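Long-range contacts in 401aa long hypothetical glucose-1-phosphate thymidylyltransferase (Sulfolobus tokodaii, PDB 2GGO), which transfers nucleotidyl groups to sugar 1-phosphates and, as a bifunctional enzyme, takes part in making UDP-N-acetylglucosamine and UDP-N-acetylgalactosamine: residues K115-I120 / K162-I167; F168-K173 / N189-D194; N214-N219 / D314-E319; R278-L283 / V295-I300. One frame throughout, in Å; residues are numbered along the deposited sequence.

Contact 1: K115-I120 / K162-I167; sequences KENAII and KLNSDI
Ala118 and Lys162 face each other as an antiparallel hydrogen-bonded pair where strands 117-123 and 155-164 lie side by side in the mixed sheet of the GT-A nucleotidyltransferase fold. Both bonds of the pair are made, Ala118 N to Lys162 O at 2.9 Å and Lys162 N to Ala118 O at 3.1 Å, and Asn117 CA adds a C-H...O contact, 3.4 Å from Lys162 O. Beyond the pair, side chains take over from the backbone. Asn117 turns its amide toward the other strand, and OD1 accepts the N-H of Asn164 at 2.7 Å in an almost straight bond (176°). Asparagine suits this place because its short carbonyl can stand in for a main-chain acceptor. Asn164 answers with a weak bond from ND2 to Lys115 O.

Lys162 starts on the same face of the sheet as the small methyl of Ala118, beside Ile111 of helix 106-111. Its chain bends at CD and CE (chi2 -72°, chi3 -66°), and NZ gives a 2.8 Å bond to Glu116 O, the carbonyl just ahead of Asn117, from above the carbonyl plane. The same NZ meets an in-plane lone pair of Asn164 OD1 at 3.0 Å, which fixes how that amide is turned. In the next shell, Met191 of helix 184-194 packs on Asn117. This buried lysine is well supplied with acceptors and is likely to keep its charge, for NZ also bonds to Leu114 O and forms a salt bridge with Glu92 OE1.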
# COMPACT_ATOMS: atom_id res chain seq x y z
N LYS A 115 19.19 21.15 -12.14
CA LYS A 115 18.98 22.50 -11.66
C LYS A 115 17.54 22.87 -11.88
O LYS A 115 16.96 23.61 -11.09
CB LYS A 115 19.88 23.46 -12.42
CG LYS A 115 19.61 24.94 -12.16
CD LYS A 115 20.85 25.69 -11.66
CE LYS A 115 20.52 27.17 -11.30
NZ LYS A 115 19.33 27.34 -10.38
N GLU A 116 16.98 22.38 -12.98
CA GLU A 116 15.60 22.71 -13.33
C GLU A 116 14.59 21.90 -12.53
O GLU A 116 14.93 20.86 -11.93
CB GLU A 116 15.34 22.51 -14.82
CG GLU A 116 16.56 22.59 -15.71
CD GLU A 116 17.01 21.23 -16.14
OE1 GLU A 116 18.24 20.91 -16.12
OE2 GLU A 116 16.10 20.46 -16.52
N ASN A 117 13.36 22.40 -12.52
CA ASN A 117 12.22 21.66 -12.01
C ASN A 117 12.00 20.44 -12.89
O ASN A 117 11.88 20.58 -14.11
CB ASN A 117 10.99 22.53 -12.03
CG ASN A 117 11.10 23.71 -11.10
OD1 ASN A 117 10.86 23.59 -9.91
ND2 ASN A 117 11.43 24.87 -11.65
N ALA A 118 11.95 19.25 -12.29
CA ALA A 118 11.67 18.02 -13.04
C ALA A 118 10.55 17.16 -12.41
O ALA A 118 10.12 17.40 -11.29
CB ALA A 118 12.96 17.20 -13.24
N ILE A 119 10.11 16.15 -13.15
CA ILE A 119 8.96 15.35 -12.77
C ILE A 119 9.11 13.98 -13.39
O ILE A 119 9.57 13.86 -14.52
CB ILE A 119 7.68 16.08 -13.21
CG1 ILE A 119 7.04 16.74 -12.00
CG2 ILE A 119 6.69 15.19 -13.97
CD1 ILE A 119 5.70 17.28 -12.31
N ILE A 120 8.78 12.94 -12.63
CA ILE A 120 8.85 11.56 -13.14
C ILE A 120 7.51 11.13 -13.70
O ILE A 120 6.46 11.47 -13.16
CB ILE A 120 9.46 10.58 -12.11
CG1 ILE A 120 10.94 10.96 -11.90
CG2 ILE A 120 9.37 9.13 -12.60
CD1 ILE A 120 11.63 10.31 -10.73
N LYS A 162 10.92 16.95 -8.29
CA LYS A 162 12.08 17.72 -7.82
C LYS A 162 11.77 19.17 -8.21
O LYS A 162 11.85 19.56 -9.39
CB LYS A 162 13.38 17.23 -8.48
CG LYS A 162 14.66 17.51 -7.76
CD LYS A 162 15.08 18.97 -7.79
CE LYS A 162 15.43 19.46 -9.19
NZ LYS A 162 15.94 20.88 -9.30
N LEU A 163 11.40 19.96 -7.20
CA LEU A 163 10.85 21.29 -7.44
C LEU A 163 11.70 22.32 -6.72
O LEU A 163 12.20 22.07 -5.61
CB LEU A 163 9.39 21.39 -6.96
CG LEU A 163 8.34 20.41 -7.53
CD1 LEU A 163 7.05 20.55 -6.79
CD2 LEU A 163 8.12 20.57 -9.02
N ASN A 164 11.89 23.45 -7.40
CA ASN A 164 12.57 24.60 -6.82
C ASN A 164 11.58 25.57 -6.15
O ASN A 164 10.38 25.54 -6.44
CB ASN A 164 13.42 25.29 -7.87
CG ASN A 164 14.15 24.30 -8.75
OD1 ASN A 164 14.87 23.44 -8.26
ND2 ASN A 164 13.96 24.42 -10.05
N SER A 165 12.09 26.42 -5.26
CA SER A 165 11.25 27.34 -4.50
C SER A 165 10.27 28.21 -5.34
O SER A 165 9.37 28.84 -4.78
CB SER A 165 12.13 28.21 -3.59
OG SER A 165 13.34 28.55 -4.25
N ASP A 166 10.43 28.23 -6.67
CA ASP A 166 9.46 28.87 -7.58
C ASP A 166 8.08 28.26 -7.49
O ASP A 166 7.12 28.85 -7.96
CB ASP A 166 9.87 28.73 -9.04
CG ASP A 166 11.33 28.96 -9.25
OD1 ASP A 166 11.90 29.77 -8.48
OD2 ASP A 166 11.89 28.33 -10.18
N ILE A 167 7.99 27.05 -6.94
CA ILE A 167 6.70 26.41 -6.83
C ILE A 167 5.72 27.21 -5.96
O ILE A 167 4.52 27.27 -6.26
CB ILE A 167 6.81 24.93 -6.36
CG1 ILE A 167 5.54 24.14 -6.77
CG2 ILE A 167 7.06 24.82 -4.84
CD1 ILE A 167 5.14 24.30 -8.25

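Contact 2: F168-K173 / N189-D194; sequences FTYLDK and NLMAKD
Between 168-173 and 189-194, pieces of two helices of the GT-A domain, the CA atoms of Tyr170 and Met191 are the nearest, 6.6 Å apart, and the local axes are inclined at 126°. This is helix-helix packing built round one aromatic ring. Met191 covers one face of Tyr170: its CA stands over the ring centre, and CB makes a CH-pi contact 3.8 Å from the ring centroid, only 11° off the normal. Because CG of Met191 is anti to its backbone N, it continues across the ring and lies against CE1. The flexible thioether brings SD to 5.3 Å from the Tyr170 centroid, an oblique Met-aromatic contact. Lys173 NZ stands above the opposite face, offset toward the rim, while Leu190 CD1 lies in plane at an edge, with Leu190 CB 3.5 Å from Tyr170 CD2. Tyrosine suits the place by joining this apolar bed to a polar tip near the surface. A phenylalanine here would probably keep the ring packing but leave Asp194 OD2 without its hydroxyl donor. That donor, Tyr170 OH, meets the carboxylate tip to tip, 2.8 Å from Asp194 OD2 and from above the carboxylate plane.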
# COMPACT_ATOMS: atom_id res chain seq x y z
N PHE A 168 6.24 27.86 -4.91
CA PHE A 168 5.40 28.59 -3.94
C PHE A 168 4.62 29.73 -4.59
O PHE A 168 3.45 29.95 -4.30
CB PHE A 168 6.23 29.08 -2.76
CG PHE A 168 6.95 27.98 -2.04
CD1 PHE A 168 6.26 27.07 -1.24
CD2 PHE A 168 8.34 27.84 -2.16
CE1 PHE A 168 6.93 26.04 -0.57
CE2 PHE A 168 9.03 26.81 -1.50
CZ PHE A 168 8.32 25.92 -0.69
N THR A 169 5.29 30.44 -5.50
CA THR A 169 4.67 31.48 -6.29
C THR A 169 3.34 31.04 -6.92
O THR A 169 2.30 31.66 -6.68
CB THR A 169 5.65 31.99 -7.36
OG1 THR A 169 6.83 32.48 -6.71
CG2 THR A 169 5.03 33.12 -8.18
N TYR A 170 3.38 29.97 -7.71
CA TYR A 170 2.20 29.48 -8.44
C TYR A 170 1.20 28.77 -7.53
O TYR A 170 0.07 28.50 -7.94
CB TYR A 170 2.59 28.58 -9.62
CG TYR A 170 3.61 29.20 -10.54
CD1 TYR A 170 4.97 29.19 -10.21
CD2 TYR A 170 3.22 29.80 -11.73
CE1 TYR A 170 5.92 29.77 -11.04
CE2 TYR A 170 4.18 30.38 -12.59
CZ TYR A 170 5.53 30.36 -12.23
OH TYR A 170 6.48 30.93 -13.04
N LEU A 171 1.62 28.46 -6.30
CA LEU A 171 0.74 27.81 -5.32
C LEU A 171 -0.28 28.80 -4.77
O LEU A 171 -1.41 28.42 -4.42
CB LEU A 171 1.56 27.21 -4.17
CG LEU A 171 1.96 25.73 -4.17
CD1 LEU A 171 3.03 25.46 -3.10
CD2 LEU A 171 0.75 24.80 -3.98
N ASP A 172 0.13 30.06 -4.69
CA ASP A 172 -0.73 31.14 -4.25
C ASP A 172 -1.61 31.60 -5.41
O ASP A 172 -2.81 31.82 -5.23
CB ASP A 172 0.11 32.32 -3.75
CG ASP A 172 1.02 31.94 -2.60
OD1 ASP A 172 0.99 32.64 -1.57
OD2 ASP A 172 1.76 30.93 -2.72
N LYS A 173 -1.00 31.74 -6.58
CA LYS A 173 -1.70 32.18 -7.79
C LYS A 173 -2.77 31.17 -8.21
O LYS A 173 -3.75 31.55 -8.85
CB LYS A 173 -0.71 32.45 -8.94
CG LYS A 173 0.39 33.48 -8.61
CD LYS A 173 0.78 34.33 -9.82
CE LYS A 173 1.33 33.51 -10.99
NZ LYS A 173 2.73 33.04 -10.77
N ASN A 189 1.29 23.32 -13.40
CA ASN A 189 0.80 23.56 -14.75
C ASN A 189 0.97 24.99 -15.27
O ASN A 189 1.27 25.18 -16.45
CB ASN A 189 -0.63 23.05 -14.92
CG ASN A 189 -0.68 21.72 -15.62
OD1 ASN A 189 -1.60 20.94 -15.43
ND2 ASN A 189 0.32 21.46 -16.45
N LEU A 190 0.81 25.97 -14.38
CA LEU A 190 1.16 27.36 -14.67
C LEU A 190 2.67 27.54 -14.81
O LEU A 190 3.14 28.22 -15.72
CB LEU A 190 0.65 28.33 -13.60
CG LEU A 190 -0.52 28.07 -12.63
CD1 LEU A 190 -0.52 29.23 -11.63
CD2 LEU A 190 -1.89 27.88 -13.31
N MET A 191 3.42 26.94 -13.89
CA MET A 191 4.88 27.01 -13.89
C MET A 191 5.47 26.43 -15.17
O MET A 191 6.43 26.96 -15.71
CB MET A 191 5.46 26.30 -12.66
CG MET A 191 6.96 26.54 -12.43
SD MET A 191 7.72 25.57 -11.10
CE MET A 191 7.78 23.95 -11.84
N ALA A 192 4.87 25.34 -15.66
CA ALA A 192 5.31 24.68 -16.90
C ALA A 192 5.19 25.59 -18.14
O ALA A 192 5.82 25.33 -19.18
CB ALA A 192 4.55 23.36 -17.12
N LYS A 193 4.39 26.65 -18.02
CA LYS A 193 4.26 27.64 -19.09
C LYS A 193 5.44 28.61 -19.12
O LYS A 193 6.00 28.89 -20.20
CB LYS A 193 2.92 28.38 -18.99
CG LYS A 193 1.72 27.45 -19.15
CD LYS A 193 1.81 26.64 -20.45
CE LYS A 193 1.22 25.24 -20.31
NZ LYS A 193 1.66 24.37 -21.47
N ASP A 194 5.83 29.10 -17.95
CA ASP A 194 6.98 30.00 -17.80
C ASP A 194 8.27 29.18 -17.74
O ASP A 194 9.22 29.40 -18.51
CB ASP A 194 6.84 30.86 -16.54
CG ASP A 194 5.39 31.22 -16.21
OD1 ASP A 194 4.45 30.73 -16.90
OD2 ASP A 194 5.17 32.01 -15.26

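Contact 3: N214-N219 / D314-E319; sequences NIIDVN and DSVIAE
The left-handed parallel beta-helix of the hexapeptide-repeat region is met here by helix 212-225, whose Ile215 and Ile216 rest on Val316 of the short strand 316-317. The contact is buried and modest in area, and it is carried by branched aliphatic side chains. Ile216 does most of the work: its CG1 lies 3.6 Å from Val316 CG2, the two side chains sliding past each other in opposite directions. Val316 has CG1 anti to its backbone N (chi1 177°), which leaves CG2 as the branch that meets the helix. Ile216 CD1 reaches the loop ahead of the strand, 3.6 Å from Asp314 O. Ile215 adds a looser touch, its CB 4.2 Å from Val316 CG2.

Polar groups flank this patch. Asn219 ND2 bonds back to Ile215 O at 2.9 Å, reaching it from the face opposite to Asn219 N, so one carbonyl is gripped twice; the same amide also bonds to Pro27 O and Leu29 N. Asp314 takes a left-handed backbone conformation, which an aspartate tolerates better than a beta-branched residue would. Its carboxylate is bound by Lys296, Arg352 and Asn331, while Glu319 reaches Arg21 and Thr20. Between these two segments the seat is apolar, consistent with a fit by shape and exclusion of water, and the polar bonds lie at its margins.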
# COMPACT_ATOMS: atom_id res chain seq x y z
N ASN A 214 -4.43 -3.62 -3.93
CA ASN A 214 -3.04 -3.26 -4.29
C ASN A 214 -2.04 -3.64 -3.24
O ASN A 214 -0.90 -3.84 -3.55
CB ASN A 214 -2.83 -1.80 -4.65
CG ASN A 214 -3.75 -1.32 -5.78
OD1 ASN A 214 -3.92 -1.98 -6.82
ND2 ASN A 214 -4.29 -0.14 -5.61
N ILE A 215 -2.45 -3.81 -1.99
CA ILE A 215 -1.57 -4.42 -1.00
C ILE A 215 -1.11 -5.84 -1.40
O ILE A 215 0.04 -6.25 -1.16
CB ILE A 215 -2.23 -4.42 0.41
CG1 ILE A 215 -2.77 -3.03 0.76
CG2 ILE A 215 -1.28 -4.99 1.47
CD1 ILE A 215 -3.20 -2.84 2.24
N ILE A 216 -2.03 -6.58 -2.03
CA ILE A 216 -1.68 -7.88 -2.62
C ILE A 216 -0.72 -7.67 -3.82
O ILE A 216 0.34 -8.23 -3.87
CB ILE A 216 -2.91 -8.77 -2.99
CG1 ILE A 216 -3.83 -8.93 -1.75
CG2 ILE A 216 -2.38 -10.14 -3.30
CD1 ILE A 216 -5.34 -9.37 -2.03
N ASP A 217 -1.13 -6.88 -4.78
CA ASP A 217 -0.26 -6.46 -5.87
C ASP A 217 1.20 -6.21 -5.40
O ASP A 217 2.10 -6.99 -5.75
CB ASP A 217 -0.86 -5.20 -6.51
CG ASP A 217 -2.20 -5.44 -7.12
OD1 ASP A 217 -2.55 -6.63 -7.26
OD2 ASP A 217 -2.95 -4.48 -7.46
N VAL A 218 1.45 -5.20 -4.57
CA VAL A 218 2.90 -4.93 -4.27
C VAL A 218 3.63 -6.02 -3.49
O VAL A 218 4.87 -6.23 -3.60
CB VAL A 218 3.17 -3.53 -3.62
CG1 VAL A 218 2.65 -2.45 -4.51
CG2 VAL A 218 2.44 -3.45 -2.31
N ASN A 219 2.89 -6.74 -2.66
CA ASN A 219 3.55 -7.73 -1.82
C ASN A 219 3.89 -8.88 -2.71
O ASN A 219 4.92 -9.53 -2.51
CB ASN A 219 2.58 -8.18 -0.71
CG ASN A 219 2.83 -7.54 0.58
OD1 ASN A 219 3.70 -7.95 1.33
ND2 ASN A 219 2.07 -6.51 0.90
N ASP A 314 -6.72 -15.11 -1.43
CA ASP A 314 -6.82 -13.77 -2.01
C ASP A 314 -7.27 -12.66 -1.10
O ASP A 314 -8.03 -11.76 -1.50
CB ASP A 314 -7.79 -13.81 -3.13
CG ASP A 314 -7.40 -14.86 -4.17
OD1 ASP A 314 -6.42 -14.53 -4.90
OD2 ASP A 314 -8.04 -15.98 -4.25
N SER A 315 -6.79 -12.68 0.10
CA SER A 315 -7.25 -11.71 1.10
C SER A 315 -6.16 -10.88 1.72
O SER A 315 -4.98 -11.19 1.57
CB SER A 315 -7.96 -12.47 2.19
OG SER A 315 -8.85 -13.45 1.57
N VAL A 316 -6.58 -9.82 2.40
CA VAL A 316 -5.62 -9.02 3.18
C VAL A 316 -6.09 -8.98 4.61
O VAL A 316 -7.19 -8.48 4.88
CB VAL A 316 -5.51 -7.56 2.73
CG1 VAL A 316 -4.53 -6.82 3.69
CG2 VAL A 316 -4.93 -7.46 1.30
N ILE A 317 -5.29 -9.49 5.52
CA ILE A 317 -5.77 -9.54 6.91
C ILE A 317 -4.83 -8.74 7.80
O ILE A 317 -3.64 -8.95 7.80
CB ILE A 317 -5.83 -10.99 7.40
CG1 ILE A 317 -6.90 -11.78 6.68
CG2 ILE A 317 -6.11 -11.12 8.88
CD1 ILE A 317 -6.65 -13.28 7.06
N ALA A 318 -5.38 -7.82 8.59
CA ALA A 318 -4.54 -6.84 9.20
C ALA A 318 -3.92 -7.39 10.48
O ALA A 318 -3.75 -8.64 10.56
CB ALA A 318 -5.26 -5.55 9.37
N GLU A 319 -3.51 -6.55 11.44
CA GLU A 319 -2.75 -7.05 12.58
C GLU A 319 -3.59 -7.51 13.72
O GLU A 319 -4.68 -7.03 13.92
CB GLU A 319 -1.73 -5.98 13.09
CG GLU A 319 -2.33 -4.69 13.83
CD GLU A 319 -3.00 -3.69 12.92
OE1 GLU A 319 -2.97 -3.90 11.72
OE2 GLU A 319 -3.60 -2.69 13.39

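Contact 4: R278-L283 / V295-I300; sequences RPYTIL and VKESVI
Ile282 and Val299 pair in parallel on neighbouring coils of the left-handed beta-helix, the fold of hexapeptide-repeat transferases. Backbone bonds set the register. Ile282 N gives to Ser298 O at 3.0 Å, and Ile282 O takes Ile300 N at 3.1 Å. Ahead of strand 281-283, Arg278 N bonds to Val295 O of strand 294-296 at 2.9 Å, and Pro279 O, in a type II turn from Arg278 to Thr281, accepts Glu297 N from the next coil. Pro279 has the restricted phi that the second position of such a turn needs, and Thr281 steadies it by giving its OG1 proton to an in-plane lone pair of Arg278 O, 2.7 Å away.

Aliphatic side chains line up from coil to coil: Leu283 CD2 lies 3.9 Å from Ile300 CD1, side by side and pointing the same way, while Ile282 and Val299 meet more loosely on the other face, which looks toward Asn219 of helix 212-225.

Charged chains edge the contact. The Lys296 chain crosses the Arg278 guanidinium, its CD over one face and offset toward the rim, 3.3 Å from Arg278 NH2. The like charges are probably tolerated because each has its own mate, Glu294 for Arg278 and Asp314 for Lys296. An alanine in place of Arg278 would probably leave Lys296 CD without the guanidinium against it and Glu294 without this cation. Tyr280 and Glu297 run side by side toward Lys220, with the tyrosine hydroxyl bonded to Asp224. A water bridges the segments, donating to Pro279 O at 2.6 Å and, weakly, to Glu297 OE2.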
# COMPACT_ATOMS: atom_id res chain seq x y z
N ARG A 278 0.17 -21.94 0.09
CA ARG A 278 0.18 -21.99 -1.35
C ARG A 278 0.80 -20.72 -1.87
O ARG A 278 0.98 -19.76 -1.11
CB ARG A 278 -1.24 -22.16 -1.90
CG ARG A 278 -1.76 -23.62 -1.80
CD ARG A 278 -3.27 -23.69 -1.96
NE ARG A 278 -3.59 -23.30 -3.32
CZ ARG A 278 -4.80 -22.91 -3.74
NH1 ARG A 278 -5.81 -22.79 -2.88
NH2 ARG A 278 -4.99 -22.60 -5.00
N PRO A 279 1.12 -20.69 -3.18
CA PRO A 279 1.81 -19.52 -3.76
C PRO A 279 1.23 -18.16 -3.35
O PRO A 279 -0.00 -17.92 -3.40
CB PRO A 279 1.63 -19.75 -5.27
CG PRO A 279 1.72 -21.29 -5.40
CD PRO A 279 0.89 -21.76 -4.19
N TYR A 280 2.14 -17.28 -3.00
CA TYR A 280 1.89 -15.88 -2.64
C TYR A 280 1.29 -15.73 -1.27
O TYR A 280 0.61 -14.77 -1.00
CB TYR A 280 1.16 -15.11 -3.74
CG TYR A 280 2.03 -15.04 -4.96
CD1 TYR A 280 3.22 -14.29 -4.94
CD2 TYR A 280 1.72 -15.79 -6.11
CE1 TYR A 280 4.08 -14.24 -6.06
CE2 TYR A 280 2.56 -15.76 -7.24
CZ TYR A 280 3.74 -14.99 -7.19
OH TYR A 280 4.58 -14.96 -8.29
N THR A 281 1.63 -16.67 -0.39
CA THR A 281 1.31 -16.58 1.01
C THR A 281 2.37 -15.70 1.64
O THR A 281 3.52 -16.04 1.58
CB THR A 281 1.30 -17.95 1.66
OG1 THR A 281 0.13 -18.66 1.20
CG2 THR A 281 1.23 -17.80 3.20
N ILE A 282 1.96 -14.61 2.25
CA ILE A 282 2.87 -13.67 2.88
C ILE A 282 2.49 -13.52 4.33
O ILE A 282 1.48 -12.92 4.65
CB ILE A 282 2.89 -12.27 2.09
CG1 ILE A 282 3.60 -12.48 0.72
CG2 ILE A 282 3.52 -11.08 2.90
CD1 ILE A 282 2.70 -11.98 -0.43
N LEU A 283 3.27 -14.09 5.24
CA LEU A 283 2.92 -13.87 6.64
C LEU A 283 3.90 -12.88 7.17
O LEU A 283 5.09 -13.25 7.28
CB LEU A 283 3.08 -15.18 7.43
CG LEU A 283 2.34 -16.31 6.69
CD1 LEU A 283 2.79 -17.72 7.16
CD2 LEU A 283 0.88 -16.10 6.87
N VAL A 295 -3.80 -21.31 3.12
CA VAL A 295 -3.71 -19.91 2.73
C VAL A 295 -3.15 -19.82 1.32
O VAL A 295 -2.29 -20.62 0.95
CB VAL A 295 -2.76 -19.12 3.71
CG1 VAL A 295 -2.60 -17.66 3.26
CG2 VAL A 295 -3.26 -19.19 5.12
N LYS A 296 -3.69 -18.88 0.54
CA LYS A 296 -3.24 -18.68 -0.81
C LYS A 296 -3.32 -17.22 -1.16
O LYS A 296 -4.36 -16.56 -0.92
CB LYS A 296 -4.15 -19.44 -1.78
CG LYS A 296 -3.52 -19.60 -3.17
CD LYS A 296 -4.58 -19.42 -4.21
CE LYS A 296 -5.55 -18.37 -3.89
NZ LYS A 296 -6.41 -18.11 -5.11
N GLU A 297 -2.28 -16.70 -1.78
CA GLU A 297 -2.31 -15.31 -2.22
C GLU A 297 -2.93 -14.34 -1.26
O GLU A 297 -3.90 -13.63 -1.58
CB GLU A 297 -3.02 -15.16 -3.55
CG GLU A 297 -2.49 -13.95 -4.30
CD GLU A 297 -2.65 -14.10 -5.79
OE1 GLU A 297 -3.19 -13.18 -6.44
OE2 GLU A 297 -2.24 -15.16 -6.32
N SER A 298 -2.37 -14.24 -0.08
CA SER A 298 -2.88 -13.26 0.90
C SER A 298 -1.76 -12.71 1.72
O SER A 298 -0.72 -13.33 1.85
CB SER A 298 -3.89 -13.93 1.87
OG SER A 298 -4.66 -14.86 1.15
N VAL A 299 -2.04 -11.58 2.34
CA VAL A 299 -1.12 -10.88 3.17
C VAL A 299 -1.77 -10.90 4.52
O VAL A 299 -2.91 -10.44 4.70
CB VAL A 299 -0.97 -9.42 2.68
CG1 VAL A 299 0.10 -8.70 3.49
CG2 VAL A 299 -0.59 -9.44 1.15
N ILE A 300 -1.07 -11.46 5.47
CA ILE A 300 -1.61 -11.59 6.83
C ILE A 300 -0.56 -10.90 7.71
O ILE A 300 0.58 -11.31 7.79
CB ILE A 300 -1.82 -13.09 7.20
CG1 ILE A 300 -2.86 -13.77 6.26
CG2 ILE A 300 -2.30 -13.27 8.60
CD1 ILE A 300 -2.88 -15.34 6.38
O HOH W 1 -1.38 -18.32 -5.53

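In the fold
Following the chain, contact 1 closes first, joining two strands of the nucleotidyltransferase sheet across 41 intervening residues. Contact 2 follows in series, closing a shorter loop between two helices. The pair share helix 166-173 and touch again where Ile167 of contact 1 packs on Met191 of contact 2. Contact 3 then closes a long loop from helix 212-225 to the beta-helix, and contact 4 is nested inside it, tying adjacent coils. These two also meet: strands 298-300 and 316-317 are neighbours in one parallel sheet, with a probable hydrogen bond from Ile317 N to Val299 O at 2.7 Å. The centres of contacts 1 and 4 are about 41 Å apart, on opposite sides of the chain's centre.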